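Local coordinates for protein transcriptional regulator, crp family (Thermotoga maritima, PDB 1O5L) that probably binds DNA and regulates transcription as a member of the CRP family, its modelled part being mainly the cyclic nucleotide-binding domain, at residues A[47-51]-A[94-98]; A[40-44]-A[73-79]; A[50-54]-A[64-68]. All coordinates share one frame; numbering follows the deposited sequence.

Contact 1 (A[47-51]-A[94-98]); sequences LEGTL and ENSKI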
loop_
_atom_site.group_PDB
_atom_site.type_symbol
_atom_site.label_atom_id
_atom_site.label_comp_id
_atom_site.label_asym_id
_atom_site.label_seq_id
_atom_site.Cartn_x
_atom_site.Cartn_y
_atom_site.Cartn_z
ATOM N N LEU A 47 0.284 7.639 -19.986
ATOM C CA LEU A 47 0.971 7.137 -21.167
ATOM C C LEU A 47 1.962 8.144 -21.696
ATOM O O LEU A 47 3.081 7.782 -22.061
ATOM C CB LEU A 47 -0.046 6.850 -22.293
ATOM C CG LEU A 47 -1.025 5.692 -22.052
ATOM C CD1 LEU A 47 -2.098 5.646 -23.139
ATOM C CD2 LEU A 47 -0.261 4.361 -21.955
ATOM N N GLU A 48 1.513 9.397 -21.795
ATOM C CA GLU A 48 2.331 10.485 -22.280
ATOM C C GLU A 48 1.835 11.832 -21.763
ATOM O O GLU A 48 0.646 11.988 -21.476
ATOM C CB GLU A 48 2.431 10.498 -23.800
ATOM C CG GLU A 48 1.215 10.057 -24.576
ATOM C CD GLU A 48 1.466 10.106 -26.090
ATOM O OE1 GLU A 48 1.509 11.242 -26.651
ATOM O OE2 GLU A 48 1.663 9.010 -26.699
ATOM N N GLY A 49 2.765 12.786 -21.645
ATOM C CA GLY A 49 2.480 14.108 -21.107
ATOM C C GLY A 49 2.963 14.284 -19.669
ATOM O O GLY A 49 3.994 13.734 -19.275
ATOM N N THR A 50 2.230 15.082 -18.900
ATOM C CA THR A 50 2.593 15.415 -17.524
ATOM C C THR A 50 1.327 15.822 -16.761
ATOM O O THR A 50 0.542 16.653 -17.236
ATOM C CB THR A 50 3.621 16.604 -17.469
ATOM O OG1 THR A 50 4.781 16.342 -18.265
ATOM C CG2 THR A 50 4.209 16.759 -16.079
ATOM N N LEU A 51 1.156 15.258 -15.564
ATOM C CA LEU A 51 0.055 15.609 -14.692
ATOM C C LEU A 51 0.564 16.353 -13.462
ATOM O O LEU A 51 1.733 16.211 -13.093
ATOM C CB LEU A 51 -0.691 14.357 -14.269
ATOM C CG LEU A 51 -1.107 13.442 -15.421
ATOM C CD1 LEU A 51 -1.810 12.246 -14.877
ATOM C CD2 LEU A 51 -1.999 14.197 -16.413
ATOM N N GLU A 94 0.294 19.483 -19.231
ATOM C CA GLU A 94 0.412 19.659 -20.658
ATOM C C GLU A 94 -0.530 18.664 -21.344
ATOM O O GLU A 94 -1.117 17.803 -20.678
ATOM C CB GLU A 94 1.857 19.424 -21.101
ATOM C CG GLU A 94 2.368 17.994 -20.899
ATOM C CD GLU A 94 3.797 17.824 -21.402
ATOM O OE1 GLU A 94 4.073 18.221 -22.559
ATOM O OE2 GLU A 94 4.656 17.312 -20.649
ATOM N N ASN A 95 -0.668 18.769 -22.665
ATOM C CA ASN A 95 -1.461 17.785 -23.427
ATOM C C ASN A 95 -1.036 16.369 -23.005
ATOM O O ASN A 95 0.149 16.048 -23.000
ATOM C CB ASN A 95 -1.278 17.952 -24.950
ATOM C CG ASN A 95 -1.849 19.264 -25.484
ATOM O OD1 ASN A 95 -2.414 20.065 -24.739
ATOM N ND2 ASN A 95 -1.672 19.500 -26.782
ATOM N N SER A 96 -1.985 15.540 -22.611
ATOM C CA SER A 96 -1.647 14.236 -22.049
ATOM C C SER A 96 -2.615 13.144 -22.515
ATOM O O SER A 96 -3.708 13.438 -23.041
ATOM C CB SER A 96 -1.638 14.317 -20.526
ATOM O OG SER A 96 -0.723 15.276 -20.031
ATOM N N LYS A 97 -2.188 11.890 -22.356
ATOM C CA LYS A 97 -2.998 10.718 -22.688
ATOM C C LYS A 97 -2.862 9.691 -21.579
ATOM O O LYS A 97 -1.780 9.449 -21.048
ATOM C CB LYS A 97 -2.575 10.070 -24.013
ATOM C CG LYS A 97 -2.460 11.046 -25.165
ATOM C CD LYS A 97 -2.227 10.344 -26.503
ATOM C CE LYS A 97 -2.100 11.337 -27.630
ATOM N NZ LYS A 97 -1.627 10.660 -28.869
ATOM N N ILE A 98 -3.984 9.066 -21.269
ATOM C CA ILE A 98 -4.104 8.143 -20.168
ATOM C C ILE A 98 -4.777 6.879 -20.662
ATOM O O ILE A 98 -5.595 6.918 -21.574
ATOM C CB ILE A 98 -4.904 8.864 -19.042
ATOM C CG1 ILE A 98 -3.940 9.788 -18.291
ATOM C CG2 ILE A 98 -5.632 7.897 -18.057
ATOM C CD1 ILE A 98 -4.644 10.800 -17.414
HETATM O O HOH W 1 0.160 8.516 -28.840
HETATM O O HOH W 2 0.917 13.572 -25.057
#

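Contact 2 (A[40-44]-A[73-79]); sequences IEDVL and IIASGFI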
loop_
_atom_site.group_PDB
_atom_site.type_symbol
_atom_site.label_atom_id
_atom_site.label_comp_id
_atom_site.label_asym_id
_atom_site.label_seq_id
_atom_site.Cartn_x
_atom_site.Cartn_y
_atom_site.Cartn_z
ATOM N N ILE A 40 -12.795 6.184 -7.427
ATOM C CA ILE A 40 -11.831 5.487 -8.267
ATOM C C ILE A 40 -12.546 4.270 -8.790
ATOM O O ILE A 40 -12.832 3.322 -8.039
ATOM C CB ILE A 40 -10.561 5.065 -7.488
ATOM C CG1 ILE A 40 -9.897 6.286 -6.864
ATOM C CG2 ILE A 40 -9.605 4.264 -8.416
ATOM C CD1 ILE A 40 -8.519 6.027 -6.253
ATOM N N GLU A 41 -12.865 4.308 -10.077
ATOM C CA GLU A 41 -13.510 3.177 -10.730
ATOM C C GLU A 41 -12.566 2.403 -11.668
ATOM O O GLU A 41 -12.516 1.194 -11.651
ATOM C CB GLU A 41 -14.777 3.671 -11.423
ATOM C CG GLU A 41 -15.865 3.956 -10.393
ATOM C CD GLU A 41 -16.883 5.004 -10.807
ATOM O OE1 GLU A 41 -16.648 5.742 -11.793
ATOM O OE2 GLU A 41 -17.937 5.093 -10.126
ATOM N N ASP A 42 -11.827 3.098 -12.494
ATOM C CA ASP A 42 -10.871 2.464 -13.364
ATOM C C ASP A 42 -9.483 2.765 -12.829
ATOM O O ASP A 42 -9.260 3.804 -12.166
ATOM C CB ASP A 42 -11.011 3.032 -14.762
ATOM C CG ASP A 42 -12.215 2.483 -15.514
ATOM O OD1 ASP A 42 -13.013 1.599 -15.120
ATOM O OD2 ASP A 42 -12.399 2.935 -16.660
ATOM N N VAL A 43 -8.559 1.850 -13.113
ATOM C CA VAL A 43 -7.140 2.070 -12.913
ATOM C C VAL A 43 -6.633 2.970 -14.071
ATOM O O VAL A 43 -6.802 2.662 -15.276
ATOM C CB VAL A 43 -6.382 0.719 -12.903
ATOM C CG1 VAL A 43 -4.878 0.927 -12.751
ATOM C CG2 VAL A 43 -6.932 -0.206 -11.815
ATOM N N LEU A 44 -6.007 4.080 -13.703
ATOM C CA LEU A 44 -5.523 5.068 -14.673
ATOM C C LEU A 44 -4.001 4.990 -14.794
ATOM O O LEU A 44 -3.295 4.971 -13.780
ATOM C CB LEU A 44 -5.951 6.471 -14.240
ATOM C CG LEU A 44 -7.444 6.718 -13.970
ATOM C CD1 LEU A 44 -7.666 8.173 -13.737
ATOM C CD2 LEU A 44 -8.394 6.232 -15.128
ATOM N N ILE A 73 1.050 4.244 -12.949
ATOM C CA ILE A 73 -0.312 4.179 -12.388
ATOM C C ILE A 73 -0.553 5.379 -11.463
ATOM O O ILE A 73 0.288 5.709 -10.657
ATOM C CB ILE A 73 -0.553 2.873 -11.590
ATOM C CG1 ILE A 73 -0.306 1.638 -12.461
ATOM C CG2 ILE A 73 -2.019 2.837 -11.043
ATOM C CD1 ILE A 73 -0.024 0.370 -11.683
ATOM N N ILE A 74 -1.710 6.009 -11.598
ATOM C CA ILE A 74 -2.138 7.105 -10.751
ATOM C C ILE A 74 -2.884 6.657 -9.448
ATOM O O ILE A 74 -3.897 5.957 -9.510
ATOM C CB ILE A 74 -3.048 8.023 -11.574
ATOM C CG1 ILE A 74 -2.244 8.590 -12.746
ATOM C CG2 ILE A 74 -3.662 9.136 -10.679
ATOM C CD1 ILE A 74 -3.082 9.231 -13.795
ATOM N N ALA A 75 -2.398 7.124 -8.297
ATOM C CA ALA A 75 -3.042 6.915 -6.999
ATOM C C ALA A 75 -3.197 5.434 -6.727
ATOM O O ALA A 75 -4.243 4.981 -6.277
ATOM C CB ALA A 75 -4.412 7.636 -6.931
ATOM N N SER A 76 -2.114 4.707 -6.973
ATOM C CA SER A 76 -2.097 3.250 -6.940
ATOM C C SER A 76 -2.495 2.664 -5.574
ATOM O O SER A 76 -3.262 1.693 -5.483
ATOM C CB SER A 76 -0.711 2.743 -7.416
ATOM O OG SER A 76 0.299 2.887 -6.421
ATOM N N GLY A 77 -1.967 3.244 -4.515
ATOM C CA GLY A 77 -2.316 2.824 -3.153
ATOM C C GLY A 77 -3.762 3.061 -2.691
ATOM O O GLY A 77 -4.151 2.576 -1.638
ATOM N N PHE A 78 -4.545 3.805 -3.479
ATOM C CA PHE A 78 -5.919 4.158 -3.109
ATOM C C PHE A 78 -6.945 3.327 -3.883
ATOM O O PHE A 78 -8.123 3.283 -3.512
ATOM C CB PHE A 78 -6.154 5.666 -3.327
ATOM C CG PHE A 78 -5.332 6.551 -2.416
ATOM C CD1 PHE A 78 -5.779 6.862 -1.146
ATOM C CD2 PHE A 78 -4.124 7.075 -2.842
ATOM C CE1 PHE A 78 -5.013 7.686 -0.279
ATOM C CE2 PHE A 78 -3.343 7.904 -1.983
ATOM C CZ PHE A 78 -3.788 8.208 -0.713
ATOM N N ILE A 79 -6.491 2.649 -4.938
ATOM C CA ILE A 79 -7.408 1.976 -5.865
ATOM C C ILE A 79 -8.269 0.961 -5.162
ATOM O O ILE A 79 -9.497 0.995 -5.315
ATOM C CB ILE A 79 -6.641 1.335 -7.059
ATOM C CG1 ILE A 79 -5.983 2.414 -7.925
ATOM C CG2 ILE A 79 -7.583 0.508 -7.931
ATOM C CD1 ILE A 79 -4.856 1.877 -8.831
HETATM O O HOH W 3 -5.925 5.056 -10.948
#

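Contact 3 (A[50-54]-A[64-68]); sequences TLKTE and EIDEI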
loop_
_atom_site.group_PDB
_atom_site.type_symbol
_atom_site.label_atom_id
_atom_site.label_comp_id
_atom_site.label_asym_id
_atom_site.label_seq_id
_atom_site.Cartn_x
_atom_site.Cartn_y
_atom_site.Cartn_z
ATOM N N THR A 50 2.230 15.082 -18.900
ATOM C CA THR A 50 2.593 15.415 -17.524
ATOM C C THR A 50 1.327 15.822 -16.761
ATOM O O THR A 50 0.542 16.653 -17.236
ATOM C CB THR A 50 3.621 16.604 -17.469
ATOM O OG1 THR A 50 4.781 16.342 -18.265
ATOM C CG2 THR A 50 4.209 16.759 -16.079
ATOM N N LEU A 51 1.156 15.258 -15.564
ATOM C CA LEU A 51 0.055 15.609 -14.692
ATOM C C LEU A 51 0.564 16.353 -13.462
ATOM O O LEU A 51 1.733 16.211 -13.093
ATOM C CB LEU A 51 -0.691 14.357 -14.269
ATOM C CG LEU A 51 -1.107 13.442 -15.421
ATOM C CD1 LEU A 51 -1.810 12.246 -14.877
ATOM C CD2 LEU A 51 -1.999 14.197 -16.413
ATOM N N LYS A 52 -0.320 17.151 -12.854
ATOM C CA LYS A 52 -0.088 17.808 -11.552
ATOM C C LYS A 52 -1.107 17.348 -10.520
ATOM O O LYS A 52 -2.306 17.241 -10.816
ATOM C CB LYS A 52 -0.171 19.323 -11.704
ATOM C CG LYS A 52 1.080 19.901 -12.338
ATOM C CD LYS A 52 0.788 20.913 -13.408
ATOM C CE LYS A 52 0.270 22.232 -12.834
ATOM N NZ LYS A 52 0.964 23.394 -13.519
ATOM N N THR A 53 -0.627 17.039 -9.319
ATOM C CA THR A 53 -1.503 16.687 -8.223
ATOM C C THR A 53 -1.562 17.877 -7.273
ATOM O O THR A 53 -0.517 18.428 -6.902
ATOM C CB THR A 53 -1.055 15.390 -7.496
ATOM O OG1 THR A 53 0.298 15.480 -7.024
ATOM C CG2 THR A 53 -1.056 14.189 -8.430
ATOM N N GLU A 54 -2.777 18.279 -6.902
ATOM C CA GLU A 54 -2.964 19.429 -6.053
ATOM C C GLU A 54 -4.066 19.189 -5.019
ATOM O O GLU A 54 -5.174 18.767 -5.361
ATOM C CB GLU A 54 -3.219 20.691 -6.899
ATOM C CG GLU A 54 -4.534 20.686 -7.652
ATOM C CD GLU A 54 -4.688 21.802 -8.688
ATOM O OE1 GLU A 54 -3.671 22.441 -9.075
ATOM O OE2 GLU A 54 -5.862 22.028 -9.123
ATOM N N GLU A 64 -0.229 22.603 -4.958
ATOM C CA GLU A 64 0.371 21.522 -5.745
ATOM C C GLU A 64 1.299 20.679 -4.876
ATOM O O GLU A 64 2.063 21.196 -4.083
ATOM C CB GLU A 64 1.134 22.032 -6.971
ATOM C CG GLU A 64 1.683 20.871 -7.799
ATOM C CD GLU A 64 2.361 21.281 -9.072
ATOM O OE1 GLU A 64 1.792 22.120 -9.800
ATOM O OE2 GLU A 64 3.470 20.757 -9.330
ATOM N N ILE A 65 1.222 19.374 -5.083
ATOM C CA ILE A 65 1.856 18.348 -4.263
ATOM C C ILE A 65 2.987 17.690 -5.037
ATOM O O ILE A 65 4.065 17.484 -4.510
ATOM C CB ILE A 65 0.758 17.275 -3.860
ATOM C CG1 ILE A 65 -0.286 17.887 -2.910
ATOM C CG2 ILE A 65 1.350 16.021 -3.218
ATOM C CD1 ILE A 65 0.287 18.707 -1.755
ATOM N N ASP A 66 2.708 17.305 -6.278
ATOM C CA ASP A 66 3.679 16.628 -7.107
ATOM C C ASP A 66 3.364 16.776 -8.584
ATOM O O ASP A 66 2.332 17.322 -8.976
ATOM C CB ASP A 66 3.725 15.132 -6.747
ATOM C CG ASP A 66 5.148 14.550 -6.759
ATOM O OD1 ASP A 66 6.088 15.158 -7.353
ATOM O OD2 ASP A 66 5.413 13.478 -6.165
ATOM N N GLU A 67 4.301 16.278 -9.385
ATOM C CA GLU A 67 4.100 16.014 -10.792
ATOM C C GLU A 67 4.051 14.517 -11.032
ATOM O O GLU A 67 4.636 13.759 -10.272
ATOM C CB GLU A 67 5.254 16.594 -11.609
ATOM C CG GLU A 67 5.118 18.070 -11.864
ATOM C CD GLU A 67 6.119 18.608 -12.876
ATOM O OE1 GLU A 67 6.940 17.813 -13.421
ATOM O OE2 GLU A 67 6.069 19.839 -13.126
ATOM N N ILE A 68 3.369 14.094 -12.105
ATOM C CA ILE A 68 3.437 12.700 -12.574
ATOM C C ILE A 68 3.943 12.666 -14.009
ATOM O O ILE A 68 3.377 13.312 -14.867
ATOM C CB ILE A 68 2.082 12.033 -12.488
ATOM C CG1 ILE A 68 1.459 12.273 -11.103
ATOM C CG2 ILE A 68 2.193 10.493 -12.805
ATOM C CD1 ILE A 68 0.017 11.744 -10.986
#

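Contact 1 (A[47-51]-A[94-98])
Thr50 and Glu94 make the shortest link between the two segments: the hydroxyl OG1 of Thr50 donates to OE2 of Glu94 at 2.6 Å, on the anti lone pair facing away from OE1. Glu94 gets there because CG sits between its own N and carbonyl carbon (chi1 65°) and the chain then runs out extended. Beside this pair, Ser96 OG is used twice. It donates to Glu94 O within its own segment at 2.6 Å, approaching well above the carbonyl plane, and it accepts the backbone N of Thr50 at 3.2 Å. With an alanine here, the Thr50 amide and the carbonyl of Glu94 would probably both be left without the hydroxyl that joins them. Gly49 lies close against Ser96, where a CB would collide with Ser96 OG and with Asn95 O.

Further along, Glu48 and Lys97 form an antiparallel hydrogen-bonded pair, with Lys97 N bonded to Glu48 O at 3.0 Å. In return Lys97 O receives Leu47 N at 2.9 Å and, weakly, Glu48 N, which makes a classic beta bulge. The Glu48 and Lys97 side chains run alongside each other in the same direction, their CD atoms 3.7 Å apart. Their salt bridge is long, OE1 of Glu48 to NZ of Lys97 being 3.9 Å, and a water between Glu48 OE2 and Lys97 NZ supplements it.

On the buried side, Leu51 CD1 meets Ile98 CD1 at 4.1 Å. Lys69 gives Thr50 OG1 a second partner through NZ. Strand 96-102 lies between strands 42-48 and 23-27, with Ser96 and Ile98 bonded through their backbones to Phe27 and Ile25, while Thr50 and Leu51 already lead the chain into strand 51-56 of the second sheet.

Contact 2 (A[40-44]-A[73-79])
In the beta roll of the cyclic nucleotide-binding domain, Leu44 on strand 42-48 meets Ile74 at the start of the loop that follows strand 72-73; in CRP relatives the loop at this place carries the phosphate-binding cassette, so residues 75-79 probably correspond to part of it. One direct backbone bond joins the segments: Ile74 N donates to Leu44 O at 2.9 Å, nearly straight at 172°. Where a second would be expected the chains have parted, and a water fills in, accepting from Leu44 N at 2.9 Å and donating to Ile74 O at 2.6 Å. Thus both backbone polar groups of Leu44 are engaged.

Otherwise the contact is hydrocarbon. CB of Leu44 lies 4.0 Å from CD1 of Ile74. The two methyls of Val43 divide the work: CG1, anti to the backbone N (chi1 178°), reaches CG2 of Ile73 at 3.8 Å, while CG2 touches CG2 of Ile79 at 4.0 Å, the valine and Ile79 crossing at about a right angle. Ile40 is likewise split. Its CD1 comes within 3.8 Å of Phe78 CB, the ring itself leading away, and its CG2 packs against CG1 of Ile79 at 4.1 Å. The loop is itself turned by a bond from Phe78 N to Ala75 O, which brings Phe78 and Ile79 back toward Ile40.

Pro84 and Phe86 cover Ile40, and Ile98 of strand 96-102 backs Leu44. Toward the long helix 114-139, Ile73 rests on Phe120, and Ser76 OG bonds to Asp123. The Phe78 ring extends to the subunit interface, where it meets the ring of Phe128 of the second subunit with the planes inclined at about 60°.

Contact 3 (A[50-54]-A[64-68])
From Leu51 paired with Ile68 to Thr53 paired with Asp66, the strand segments 51-54 and 64-68 run antiparallel, their axes 4.4 Å apart at closest and their directions 153° apart. Leu51 and Ile68 exchange two backbone bonds, Leu51 N to Ile68 O being 3.0 Å, and Thr53 N reaches Asp66 O equally closely. The ladder then slips by one residue: Thr53 O accepts Ile65 N at 2.7 Å and, weakly, Asp66 N, a classic beta bulge that brings Glu54 opposite Glu64.

On one face of the hairpin Leu51, Thr53 and Ile68 meet. The Thr53 methyl CG2 sits 3.7 Å from CD1 of Ile68, the two side chains crossing at about a right angle. OG1 of Thr53, placed between its own N and carbonyl carbon (chi1 56°), turns to the backbone of Asp66 and lies 3.5 Å from Asp66 CB.

The other face carries Lys52, Glu54, Glu64 and Glu67. Extended Glu64 crosses obliquely beside Lys52, whose bent chain curls round the carboxylate: OE1 of Glu64 is 3.4 Å from both CG and CE of Lys52. The ammonium does not close a salt bridge, NZ standing 4.0 Å from that oxygen. Nearer the start of the hairpin, Thr50 CG2 leans toward the Glu67 carboxylate.

The direct hydrogen bonds that join these strands firmly are backbone ones, and the charged side chains add no salt bridge. Glu54 and Glu64 bring like charges near each other, and Lys52 probably offsets part of this at Glu64, whereas Leu51 and Ile68 turn to Leu46 inside the roll.

The three contacts belong to one beta roll, and strand 42-48 serves both contact 1 and contact 2, whose centres lie 16 Å apart. Contacts 1 and 3 share Thr50 and Leu51, where the chain passes from one sheet to the other; their centres are 11 Å apart. Ile74 of contact 2 meets both of the others: its CD1 lies 3.4 Å from CD1 of Leu51, and its CG1 lies 4.3 Å from Ile68 CD1 of contact 3. Ile98 of contact 1 adds a touch on Leu44. Contact 2, whose centre lies 15 Å from that of contact 3, includes part of the loop probably equivalent to the nucleotide phosphate-binding region of relatives, and it reaches the second subunit through Phe78.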